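PDB 3U7I: FMN-dependent NADH:quinone oxidoreductase 1 from Bacillus anthracis, which probably uses FMN and NADH to reduce electrophilic quinones and to cleave the azo bond of aromatic azo compounds into amines. Local coordinates for residues 114-117 and 118-122; 194-197 and 198-202. All blocks are in the same frame, centred on the assembly; numbering follows the deposited sequence.

Contact 1 (114-117 and 118-122); sequences KDYM and DNIMI
Lys114 and Asp118, one helical turn apart, form a salt bridge in which Lys114 NZ lies 3.0 Å from Asp118 OD1 and approaches it on the syn side, with a weak second bond to OD2. The lysine chain leaves with CG anti to the backbone N (chi1 -177°), then bends at chi2 and chi4, which brings the ammonium round to the open end of the carboxylate, close to its plane and facing both oxygens. One water joins NZ to Asp118 OD2, and another joins that oxygen to Asp115 OD1, bridging two carboxylates whose charges would otherwise probably repel. All three polar ends also bond to the second subunit: Lys114 to the His105 carbonyl, Asp115 to Ser111 and Asp118 to Asn106, at the homodimer interface.

Asn119 turns its amide back along the helix, ND2 giving a 2.7 Å bond to Asp115 O; the acceptor lies in the amide plane, whereas the nitrogen sits above the carbonyl plane. Ile120 CG2 rests over one face of the Tyr116 ring, 4.0 Å from its centroid and displaced toward the rim in a CH-pi contact. Met117 CE reaches across to Met121 SE at 3.7 Å, and both selenomethionines pack on Met173 of helix 165-177. Tyr116 O and Met117 O each take two N-H donors, and Met121 leaves helical geometry: the C-terminal end of helix 111-120 in the flavodoxin-like fold.

Contact 2 (194-197 and 198-202); sequences DPTE and VLQNA
Residues 194-197 and 198-202 form the capped first turns of an α-helix, helix 195-214 of the flavodoxin-like fold. The i to i+4 ladder starts with Val198 N on Asp194 O at 2.8 Å and runs unbroken to Asn201 N on Glu197 O at 3.0 Å. Asp194 is the N-cap: its OD2 accepts a weak bond from Glu197 N at 3.2 Å, covering an amide of the first turn, and its negative charge probably suits the positive end of the helix dipole.

Among the side chains, Val198 faces inward, packing on Ala187 of strand 181-187 and lying about 4 Å, side chain to side chain, from Val22, a predicted FMN-binding residue. Leu199 lays its CB and CG against Pro195 O and meets Lys25 of helix 22-37. On the outer surface Thr196 and Gln200 run alongside each other, with Thr196 CG2 3.9 Å from Gln200 CG.

Glu197 extends with CG anti to its own N (chi1 175°), passing across Asn201, and the carboxylate and amide planes stand 76° apart. Their polar ends are joined through one water, which donates to Glu197 OE2 at 2.5 Å and accepts from Asn201 ND2 at 2.6 Å.

How the contacts relate
From the N terminus, the chain reaches contact 1 near the end of helix 111-120, after strand 97-103, and contact 2 at the start of helix 195-214, after strand 181-187. Each joins residues three or four apart along one helix and its end, so neither closes a long loop; the two follow in series without nesting or crossing. They lie on opposite sides of the chain's centre. The centres of contact 1 and contact 2 are 32 Å apart. Contact 1 is buried between helices 76-94 and 165-177 and the second subunit, whereas contact 2 sits at the surface, where Val198, Leu199 and Ala202 pack the last helix against helix 22-37 and the edge strand 181-187.

Contact 1 (114-117 and 118-122)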
ATOM      1  N   LYS C 114      -3.530  -0.812  -3.944  1.00 15.49           N
ATOM      2  CA  LYS C 114      -3.892   0.434  -3.266  1.00 14.29           C
ATOM      3  C   LYS C 114      -4.695   1.343  -4.200  1.00 15.47           C
ATOM      4  O   LYS C 114      -5.729   1.874  -3.797  1.00 15.85           O
ATOM      5  CB  LYS C 114      -2.658   1.170  -2.729  1.00 12.34           C
ATOM      6  CG  LYS C 114      -2.997   2.447  -1.950  1.00 11.98           C
ATOM      7  CD  LYS C 114      -4.146   2.209  -0.959  1.00 13.73           C
ATOM      8  CE  LYS C 114      -4.305   3.347   0.073  1.00 13.03           C
ATOM      9  NZ  LYS C 114      -4.470   4.703  -0.517  1.00 12.57           N
ATOM     10  N   ASP C 115      -4.233   1.518  -5.443  1.00 16.27           N
ATOM     11  CA  ASP C 115      -4.982   2.301  -6.426  1.00 13.65           C
ATOM     12  C   ASP C 115      -6.386   1.729  -6.607  1.00 14.69           C
ATOM     13  O   ASP C 115      -7.360   2.480  -6.741  1.00 17.19           O
ATOM     14  CB  ASP C 115      -4.292   2.308  -7.789  1.00 12.79           C
ATOM     15  CG  ASP C 115      -3.044   3.144  -7.802  1.00 15.94           C
ATOM     16  OD1 ASP C 115      -2.901   4.018  -6.924  1.00 16.71           O
ATOM     17  OD2 ASP C 115      -2.216   2.938  -8.709  1.00 17.23           O
ATOM     18  N   TYR C 116      -6.485   0.402  -6.632  1.00 12.89           N
ATOM     19  CA  TYR C 116      -7.792  -0.236  -6.781  1.00 14.50           C
ATOM     20  C   TYR C 116      -8.674   0.072  -5.568  1.00 15.21           C
ATOM     21  O   TYR C 116      -9.860   0.377  -5.721  1.00 15.42           O
ATOM     22  CB  TYR C 116      -7.655  -1.750  -6.995  1.00 12.48           C
ATOM     23  CG  TYR C 116      -8.976  -2.443  -7.268  1.00 13.68           C
ATOM     24  CD1 TYR C 116      -9.555  -2.410  -8.536  1.00 13.43           C
ATOM     25  CD2 TYR C 116      -9.646  -3.120  -6.257  1.00 12.27           C
ATOM     26  CE1 TYR C 116     -10.779  -3.051  -8.785  1.00 15.12           C
ATOM     27  CE2 TYR C 116     -10.871  -3.756  -6.494  1.00 12.20           C
ATOM     28  CZ  TYR C 116     -11.425  -3.723  -7.750  1.00 14.43           C
ATOM     29  OH  TYR C 116     -12.634  -4.361  -7.967  1.00 15.69           O
HETATM   30  N   MSE C 117      -8.101   0.005  -4.369  1.00 16.04           N
HETATM   31  CA  MSE C 117      -8.862   0.352  -3.172  1.00 16.68           C
HETATM   32  C   MSE C 117      -9.359   1.786  -3.295  1.00 15.11           C
HETATM   33  O   MSE C 117     -10.467   2.099  -2.872  1.00 15.37           O
HETATM   34  CB  MSE C 117      -8.030   0.190  -1.888  1.00 18.52           C
HETATM   35  CG  MSE C 117      -7.514  -1.233  -1.616  1.00 17.27           C
HETATM   36 SE   MSE C 117      -8.930  -2.557  -1.521  0.63 23.17          SE
HETATM   37  CE  MSE C 117      -9.976  -1.743  -0.074  1.00 14.56           C
ATOM     38  N   ASP C 118      -8.541   2.651  -3.890  1.00 14.31           N
ATOM     39  CA  ASP C 118      -8.898   4.066  -4.042  1.00 15.86           C
ATOM     40  C   ASP C 118     -10.064   4.284  -5.031  1.00 16.75           C
ATOM     41  O   ASP C 118     -10.732   5.328  -5.004  1.00 17.87           O
ATOM     42  CB  ASP C 118      -7.674   4.916  -4.438  1.00 14.85           C
ATOM     43  CG  ASP C 118      -6.633   5.010  -3.331  1.00 16.67           C
ATOM     44  OD1 ASP C 118      -6.973   4.766  -2.142  1.00 15.63           O
ATOM     45  OD2 ASP C 118      -5.459   5.325  -3.654  1.00 16.52           O
ATOM     46  N   ASN C 119     -10.294   3.298  -5.897  1.00 15.48           N
ATOM     47  CA  ASN C 119     -11.406   3.316  -6.857  1.00 16.47           C
ATOM     48  C   ASN C 119     -12.726   2.802  -6.269  1.00 17.57           C
ATOM     49  O   ASN C 119     -13.806   3.244  -6.666  1.00 16.88           O
ATOM     50  CB  ASN C 119     -11.058   2.475  -8.088  1.00 14.48           C
ATOM     51  CG  ASN C 119     -10.194   3.222  -9.089  1.00 17.67           C
ATOM     52  OD1 ASN C 119     -10.696   3.729 -10.091  1.00 17.64           O
ATOM     53  ND2 ASN C 119      -8.885   3.281  -8.830  1.00 16.26           N
ATOM     54  N   ILE C 120     -12.633   1.866  -5.321  1.00 17.09           N
ATOM     55  CA  ILE C 120     -13.821   1.186  -4.803  1.00 14.85           C
ATOM     56  C   ILE C 120     -14.280   1.647  -3.410  1.00 16.66           C
ATOM     57  O   ILE C 120     -15.416   1.376  -3.014  1.00 17.52           O
ATOM     58  CB  ILE C 120     -13.635  -0.345  -4.801  1.00 14.67           C
ATOM     59  CG1 ILE C 120     -12.565  -0.743  -3.782  1.00 17.13           C
ATOM     60  CG2 ILE C 120     -13.293  -0.847  -6.216  1.00 14.74           C
ATOM     61  CD1 ILE C 120     -12.587  -2.195  -3.424  1.00 22.34           C
HETATM   62  N   MSE C 121     -13.416   2.328  -2.660  1.00 14.50           N
HETATM   63  CA  MSE C 121     -13.859   2.900  -1.379  1.00 18.02           C
HETATM   64  C   MSE C 121     -14.350   4.325  -1.585  1.00 19.89           C
HETATM   65  O   MSE C 121     -13.562   5.282  -1.523  1.00 21.92           O
HETATM   66  CB  MSE C 121     -12.760   2.847  -0.316  1.00 18.28           C
HETATM   67  CG  MSE C 121     -12.469   1.441   0.172  1.00 17.51           C
HETATM   68 SE   MSE C 121     -11.082   1.439   1.491  0.60 24.66          SE
HETATM   69  CE  MSE C 121     -12.001   2.465   2.879  1.00 18.11           C
ATOM     70  N   ILE C 122     -15.657   4.447  -1.840  1.00 19.31           N
ATOM     71  CA  ILE C 122     -16.278   5.700  -2.261  1.00 21.40           C
ATOM     72  C   ILE C 122     -17.495   5.995  -1.386  1.00 22.66           C
ATOM     73  O   ILE C 122     -18.356   5.131  -1.212  1.00 20.73           O
ATOM     74  CB  ILE C 122     -16.718   5.623  -3.752  1.00 17.44           C
ATOM     75  CG1 ILE C 122     -15.517   5.312  -4.652  1.00 19.09           C
ATOM     76  CG2 ILE C 122     -17.398   6.904  -4.208  1.00 19.45           C
ATOM     77  CD1 ILE C 122     -14.474   6.383  -4.662  1.00 20.74           C
TER
HETATM   78  O   HOH W   1      -3.087   5.979  -2.776  1.00 16.63           O
HETATM   79  O   HOH W   2      -4.145   6.068  -5.931  1.00 17.95           O

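Contact 2 (194-197 and 198-202)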
ATOM      1  N   ASP C 194       9.731 -26.643   0.097  1.00 43.84           N
ATOM      2  CA  ASP C 194       9.747 -27.344  -1.189  1.00 45.78           C
ATOM      3  C   ASP C 194       8.639 -26.836  -2.110  1.00 43.91           C
ATOM      4  O   ASP C 194       7.472 -26.815  -1.717  1.00 46.36           O
ATOM      5  CB  ASP C 194       9.597 -28.852  -0.962  1.00 49.10           C
ATOM      6  CG  ASP C 194       9.410 -29.625  -2.250  1.00 51.45           C
ATOM      7  OD1 ASP C 194      10.196 -29.428  -3.202  1.00 50.40           O
ATOM      8  OD2 ASP C 194       8.464 -30.435  -2.307  1.00 55.25           O
ATOM      9  N   PRO C 195       9.002 -26.426  -3.342  1.00 44.60           N
ATOM     10  CA  PRO C 195       8.067 -25.840  -4.314  1.00 43.44           C
ATOM     11  C   PRO C 195       6.836 -26.710  -4.564  1.00 42.13           C
ATOM     12  O   PRO C 195       5.734 -26.191  -4.734  1.00 38.97           O
ATOM     13  CB  PRO C 195       8.913 -25.738  -5.590  1.00 43.34           C
ATOM     14  CG  PRO C 195      10.300 -25.613  -5.107  1.00 42.88           C
ATOM     15  CD  PRO C 195      10.372 -26.487  -3.878  1.00 44.56           C
ATOM     16  N   THR C 196       7.028 -28.023  -4.590  1.00 43.00           N
ATOM     17  CA  THR C 196       5.914 -28.942  -4.776  1.00 40.25           C
ATOM     18  C   THR C 196       5.075 -29.041  -3.500  1.00 38.53           C
ATOM     19  O   THR C 196       3.867 -29.279  -3.566  1.00 38.70           O
ATOM     20  CB  THR C 196       6.400 -30.338  -5.211  1.00 42.24           C
ATOM     21  OG1 THR C 196       7.216 -30.210  -6.381  1.00 44.81           O
ATOM     22  CG2 THR C 196       5.223 -31.236  -5.522  1.00 40.48           C
ATOM     23  N   GLU C 197       5.718 -28.848  -2.348  1.00 39.18           N
ATOM     24  CA  GLU C 197       5.025 -28.824  -1.060  1.00 42.63           C
ATOM     25  C   GLU C 197       4.141 -27.583  -0.954  1.00 40.92           C
ATOM     26  O   GLU C 197       2.983 -27.669  -0.538  1.00 40.15           O
ATOM     27  CB  GLU C 197       6.021 -28.840   0.103  1.00 51.68           C
ATOM     28  CG  GLU C 197       5.361 -28.687   1.479  1.00 59.61           C
ATOM     29  CD  GLU C 197       6.298 -28.112   2.547  1.00 67.75           C
ATOM     30  OE1 GLU C 197       7.510 -28.440   2.540  1.00 71.54           O
ATOM     31  OE2 GLU C 197       5.815 -27.327   3.397  1.00 68.00           O
ATOM     32  N   VAL C 198       4.689 -26.430  -1.331  1.00 37.36           N
ATOM     33  CA  VAL C 198       3.916 -25.190  -1.324  1.00 35.38           C
ATOM     34  C   VAL C 198       2.692 -25.326  -2.225  1.00 32.06           C
ATOM     35  O   VAL C 198       1.560 -25.116  -1.784  1.00 31.08           O
ATOM     36  CB  VAL C 198       4.758 -23.970  -1.782  1.00 28.71           C
ATOM     37  CG1 VAL C 198       3.923 -22.703  -1.764  1.00 27.88           C
ATOM     38  CG2 VAL C 198       5.976 -23.806  -0.902  1.00 29.96           C
ATOM     39  N   LEU C 199       2.928 -25.677  -3.487  1.00 32.11           N
ATOM     40  CA  LEU C 199       1.857 -25.774  -4.472  1.00 32.72           C
ATOM     41  C   LEU C 199       0.763 -26.736  -4.032  1.00 33.76           C
ATOM     42  O   LEU C 199      -0.418 -26.403  -4.099  1.00 34.21           O
ATOM     43  CB  LEU C 199       2.412 -26.171  -5.843  1.00 35.66           C
ATOM     44  CG  LEU C 199       3.078 -25.037  -6.631  1.00 40.96           C
ATOM     45  CD1 LEU C 199       3.756 -25.573  -7.879  1.00 44.22           C
ATOM     46  CD2 LEU C 199       2.064 -23.959  -7.000  1.00 39.13           C
ATOM     47  N   GLN C 200       1.159 -27.922  -3.570  1.00 36.06           N
ATOM     48  CA  GLN C 200       0.201 -28.965  -3.197  1.00 33.12           C
ATOM     49  C   GLN C 200      -0.626 -28.620  -1.958  1.00 29.59           C
ATOM     50  O   GLN C 200      -1.816 -28.937  -1.893  1.00 28.45           O
ATOM     51  CB  GLN C 200       0.901 -30.317  -3.025  1.00 35.52           C
ATOM     52  CG  GLN C 200       1.504 -30.873  -4.313  1.00 42.15           C
ATOM     53  CD  GLN C 200       0.474 -31.044  -5.427  1.00 48.42           C
ATOM     54  OE1 GLN C 200      -0.691 -31.379  -5.176  1.00 50.89           O
ATOM     55  NE2 GLN C 200       0.900 -30.806  -6.667  1.00 49.09           N
ATOM     56  N   ASN C 201      -0.002 -27.974  -0.978  1.00 28.75           N
ATOM     57  CA  ASN C 201      -0.738 -27.533   0.202  1.00 31.40           C
ATOM     58  C   ASN C 201      -1.764 -26.447  -0.131  1.00 31.26           C
ATOM     59  O   ASN C 201      -2.890 -26.472   0.368  1.00 31.03           O
ATOM     60  CB  ASN C 201       0.221 -27.063   1.292  1.00 35.93           C
ATOM     61  CG  ASN C 201       0.875 -28.218   2.028  1.00 42.40           C
ATOM     62  OD1 ASN C 201       0.223 -29.220   2.334  1.00 44.62           O
ATOM     63  ND2 ASN C 201       2.170 -28.088   2.310  1.00 41.82           N
ATOM     64  N   ALA C 202      -1.363 -25.509  -0.988  1.00 30.53           N
ATOM     65  CA  ALA C 202      -2.223 -24.413  -1.430  1.00 28.02           C
ATOM     66  C   ALA C 202      -3.343 -24.928  -2.326  1.00 29.89           C
ATOM     67  O   ALA C 202      -4.489 -24.500  -2.202  1.00 31.28           O
ATOM     68  CB  ALA C 202      -1.413 -23.368  -2.153  1.00 25.25           C
TER
HETATM   69  O   HOH W   3       3.741 -26.115   2.801  1.00 33.09           O